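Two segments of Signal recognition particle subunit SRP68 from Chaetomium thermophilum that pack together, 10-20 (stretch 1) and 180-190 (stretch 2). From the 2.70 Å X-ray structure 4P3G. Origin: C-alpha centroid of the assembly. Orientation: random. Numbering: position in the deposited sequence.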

# COMPACT_ATOMS: atom_id res chain seq x y z
N ILE A 10 5.73 28.78 -12.96
CA ILE A 10 6.63 28.85 -11.83
C ILE A 10 7.61 27.69 -11.70
O ILE A 10 8.81 27.91 -11.52
CB ILE A 10 5.84 28.97 -10.54
CG1 ILE A 10 5.10 30.31 -10.52
CG2 ILE A 10 6.75 28.82 -9.34
CD1 ILE A 10 4.49 30.64 -9.19
N THR A 11 7.11 26.46 -11.67
CA THR A 11 8.02 25.33 -11.50
C THR A 11 8.77 25.09 -12.79
O THR A 11 9.89 24.57 -12.76
CB THR A 11 7.30 24.07 -10.95
OG1 THR A 11 6.41 23.52 -11.92
CG2 THR A 11 6.52 24.46 -9.74
N LYS A 12 8.17 25.41 -13.94
CA LYS A 12 8.92 25.33 -15.19
C LYS A 12 10.10 26.30 -15.13
O LYS A 12 11.18 25.97 -15.58
CB LYS A 12 8.06 25.58 -16.42
CG LYS A 12 6.99 24.52 -16.57
CD LYS A 12 6.16 24.69 -17.84
CE LYS A 12 5.05 23.64 -17.95
NZ LYS A 12 4.06 23.99 -18.98
N PHE A 13 9.88 27.49 -14.59
CA PHE A 13 10.99 28.43 -14.41
C PHE A 13 12.03 27.86 -13.43
O PHE A 13 13.23 27.93 -13.68
CB PHE A 13 10.49 29.77 -13.87
CG PHE A 13 11.59 30.71 -13.48
CD1 PHE A 13 12.26 31.45 -14.44
CD2 PHE A 13 11.99 30.83 -12.15
CE1 PHE A 13 13.28 32.32 -14.08
CE2 PHE A 13 13.01 31.69 -11.78
CZ PHE A 13 13.66 32.43 -12.74
N VAL A 14 11.58 27.33 -12.30
CA VAL A 14 12.49 26.79 -11.30
C VAL A 14 13.29 25.60 -11.81
O VAL A 14 14.51 25.59 -11.69
CB VAL A 14 11.75 26.38 -10.01
CG1 VAL A 14 12.62 25.51 -9.14
CG2 VAL A 14 11.31 27.62 -9.26
N VAL A 15 12.62 24.59 -12.35
CA VAL A 15 13.32 23.42 -12.89
C VAL A 15 14.32 23.80 -14.00
O VAL A 15 15.42 23.25 -14.07
CB VAL A 15 12.34 22.34 -13.40
CG1 VAL A 15 13.07 21.31 -14.25
CG2 VAL A 15 11.65 21.67 -12.23
N THR A 16 13.96 24.78 -14.83
CA THR A 16 14.84 25.24 -15.90
C THR A 16 16.14 25.80 -15.33
O THR A 16 17.23 25.42 -15.76
CB THR A 16 14.18 26.32 -16.74
OG1 THR A 16 13.13 25.74 -17.52
CG2 THR A 16 15.21 26.97 -17.68
N SER A 17 16.04 26.69 -14.34
CA SER A 17 17.21 27.30 -13.75
C SER A 17 18.12 26.26 -13.12
O SER A 17 19.34 26.34 -13.23
CB SER A 17 16.82 28.31 -12.68
OG SER A 17 15.98 29.31 -13.22
N ARG A 18 17.51 25.26 -12.49
CA ARG A 18 18.30 24.23 -11.82
C ARG A 18 19.03 23.45 -12.90
O ARG A 18 20.24 23.22 -12.79
CB ARG A 18 17.39 23.31 -11.01
CG ARG A 18 16.75 23.99 -9.83
CD ARG A 18 16.05 22.98 -9.00
NE ARG A 18 15.30 23.54 -7.88
CZ ARG A 18 14.54 22.81 -7.06
NH1 ARG A 18 14.43 21.50 -7.24
NH2 ARG A 18 13.91 23.40 -6.07
N GLU A 19 18.32 23.13 -13.98
CA GLU A 19 18.91 22.41 -15.10
C GLU A 19 20.01 23.24 -15.75
O GLU A 19 20.99 22.65 -16.20
CB GLU A 19 17.87 22.01 -16.14
CG GLU A 19 16.87 20.97 -15.66
CD GLU A 19 15.76 20.76 -16.66
OE1 GLU A 19 15.77 21.46 -17.69
OE2 GLU A 19 14.88 19.90 -16.42
N LYS A 20 19.85 24.56 -15.82
CA LYS A 20 20.86 25.42 -16.45
C LYS A 20 22.19 25.32 -15.71
O LYS A 20 23.23 25.08 -16.31
CB LYS A 20 20.47 26.90 -16.43
CG LYS A 20 21.67 27.77 -16.89
CD LYS A 20 21.55 29.27 -16.65
CE LYS A 20 20.53 29.92 -17.54
NZ LYS A 20 20.41 31.35 -17.20
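Stretch 2, residues 180-190: SSKGDIFKELL

Two carboxylates face each other at one edge of this contact: Glu19 OE2 lies 3.6 Å from Glu188 OE1, like charges brought close, and no hydrogen bond or salt bridge crosses between the stretches to offset them. The contacts that do form are packing contacts, largely through carbon atoms, and 411 Å² is buried in all, both sides summed.

Stretch 1 is helix throughout, residues 10 to 20. Thr11, Val15 and Glu19 recur every four residues and point toward stretch 2; Lys12, three before Val15, joins them from the side. Stretch 2 is less regular. It enters as the last part of an earlier helix, breaks at Lys182, the first residue to leave helical phi/psi, and starts a new helix at Phe186. Lys182 and Gly183 both have positive phi. At Gly183 this favours glycine by itself, and an ideal CB there would come within 2.7 Å of Phe186 CB, so the turn has no room for one. Beside the turn, Lys182 NZ makes a salt bridge with Asp184 OD2 at 2.8 Å, local to stretch 2.

The new helix crosses the first at 68° between N-to-C directions, with the axes 11.3 Å apart at closest approach. The contacts on stretch 1 run from Thr11 to Glu19. The backbones come nearest at Lys12 and Ile185, whose CA atoms are 7.1 Å apart, so stretch 2 comes nearest to stretch 1 just before its helix begins.

Val15 forms the apolar centre of the contact. It points toward stretch 2: Val15 CG1 lies 3.7 Å from Ile185 CG2, and Val15 CG2 lies 4.2 Å from Leu189 CD1. Ile185 and Leu189 are four residues apart and both point toward stretch 1, so one valine serves two successive positions.

Phe186 starts out sideways, but with chi1 in m its ring end swings nearer and meets Thr11 and Lys12. Its CE1 lies 3.1 Å from Thr11 OG1, a hydroxyl already hydrogen-bonded elsewhere in the structure, and its CE2 lies 3.6 Å from Lys12 CE. Lys12 leaves its helix sideways in an extended mttt rotamer and spends its methylene chain on packing: CG lies 4.1 Å from Ile185 CD1, and only farther out does NZ come within 4.4 Å of Ser181 OG, in a poorly ordered segment. The rule to read here is economical: a valine between two aliphatic partners, a lysine used for its carbon chain, and a phenylalanine whose CB points sideways but whose ring end comes nearer, to Thr11 and Lys12.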

# COMPACT_ATOMS: atom_id res chain seq x y z
N SER A 180 -1.85 16.74 -17.39
CA SER A 180 -2.41 17.73 -18.32
C SER A 180 -1.41 18.08 -19.45
O SER A 180 -1.80 18.38 -20.58
CB SER A 180 -2.83 18.99 -17.56
OG SER A 180 -1.75 19.57 -16.86
N SER A 181 -0.12 18.08 -19.10
CA SER A 181 0.96 18.42 -20.03
C SER A 181 1.84 17.22 -20.38
O SER A 181 2.87 17.38 -21.03
CB SER A 181 1.82 19.56 -19.47
OG SER A 181 2.83 19.96 -20.38
N LYS A 182 1.43 16.03 -19.91
CA LYS A 182 2.23 14.80 -19.99
C LYS A 182 3.45 15.01 -19.09
O LYS A 182 4.27 14.11 -18.90
CB LYS A 182 2.63 14.45 -21.43
CG LYS A 182 3.37 13.12 -21.59
CD LYS A 182 3.90 12.95 -22.99
CE LYS A 182 4.77 14.13 -23.38
NZ LYS A 182 6.06 14.14 -22.64
N GLY A 183 3.50 16.21 -18.49
CA GLY A 183 4.53 16.67 -17.58
C GLY A 183 5.89 16.10 -17.87
O GLY A 183 6.43 15.37 -17.06
N ASP A 184 6.48 16.50 -18.99
CA ASP A 184 7.80 16.03 -19.34
C ASP A 184 8.79 16.73 -18.41
O ASP A 184 9.97 16.40 -18.39
CB ASP A 184 8.11 16.26 -20.82
CG ASP A 184 9.11 15.25 -21.38
OD1 ASP A 184 10.15 14.99 -20.74
OD2 ASP A 184 8.81 14.67 -22.45
N ILE A 185 8.29 17.71 -17.67
CA ILE A 185 9.06 18.41 -16.66
C ILE A 185 8.49 18.04 -15.31
O ILE A 185 9.22 17.80 -14.35
CB ILE A 185 8.96 19.95 -16.84
CG1 ILE A 185 9.32 20.33 -18.28
CG2 ILE A 185 9.82 20.69 -15.85
CD1 ILE A 185 9.33 21.83 -18.57
N PHE A 186 7.17 17.91 -15.23
CA PHE A 186 6.54 17.50 -13.97
C PHE A 186 6.80 16.02 -13.67
O PHE A 186 7.01 15.67 -12.51
CB PHE A 186 5.05 17.78 -14.02
CG PHE A 186 4.73 19.23 -14.20
CD1 PHE A 186 4.80 20.11 -13.13
CD2 PHE A 186 4.34 19.72 -15.44
CE1 PHE A 186 4.49 21.46 -13.31
CE2 PHE A 186 4.03 21.07 -15.63
CZ PHE A 186 4.11 21.94 -14.56
N LYS A 187 6.79 15.15 -14.68
CA LYS A 187 7.12 13.75 -14.42
C LYS A 187 8.56 13.63 -13.92
O LYS A 187 8.80 12.93 -12.94
CB LYS A 187 6.91 12.84 -15.64
CG LYS A 187 5.46 12.64 -16.01
CD LYS A 187 5.26 11.55 -17.06
CE LYS A 187 3.77 11.30 -17.33
NZ LYS A 187 3.52 10.25 -18.39
N GLU A 188 9.49 14.40 -14.50
CA GLU A 188 10.87 14.31 -14.04
C GLU A 188 10.92 14.77 -12.61
O GLU A 188 11.57 14.15 -11.78
CB GLU A 188 11.82 15.16 -14.87
CG GLU A 188 11.93 14.75 -16.33
CD GLU A 188 12.77 15.71 -17.15
OE1 GLU A 188 13.15 16.79 -16.63
OE2 GLU A 188 13.02 15.40 -18.34
N LEU A 189 10.23 15.86 -12.30
CA LEU A 189 10.28 16.36 -10.94
C LEU A 189 9.64 15.35 -9.94
O LEU A 189 10.18 15.12 -8.86
CB LEU A 189 9.58 17.71 -10.85
CG LEU A 189 9.76 18.43 -9.52
CD1 LEU A 189 11.24 18.73 -9.25
CD2 LEU A 189 8.95 19.71 -9.47
N LEU A 190 8.53 14.71 -10.34
CA LEU A 190 7.87 13.70 -9.50
C LEU A 190 8.79 12.50 -9.36
O LEU A 190 9.01 11.96 -8.26
CB LEU A 190 6.57 13.24 -10.17
CG LEU A 190 5.36 14.20 -10.19
CD1 LEU A 190 4.36 13.77 -11.24
CD2 LEU A 190 4.72 14.26 -8.83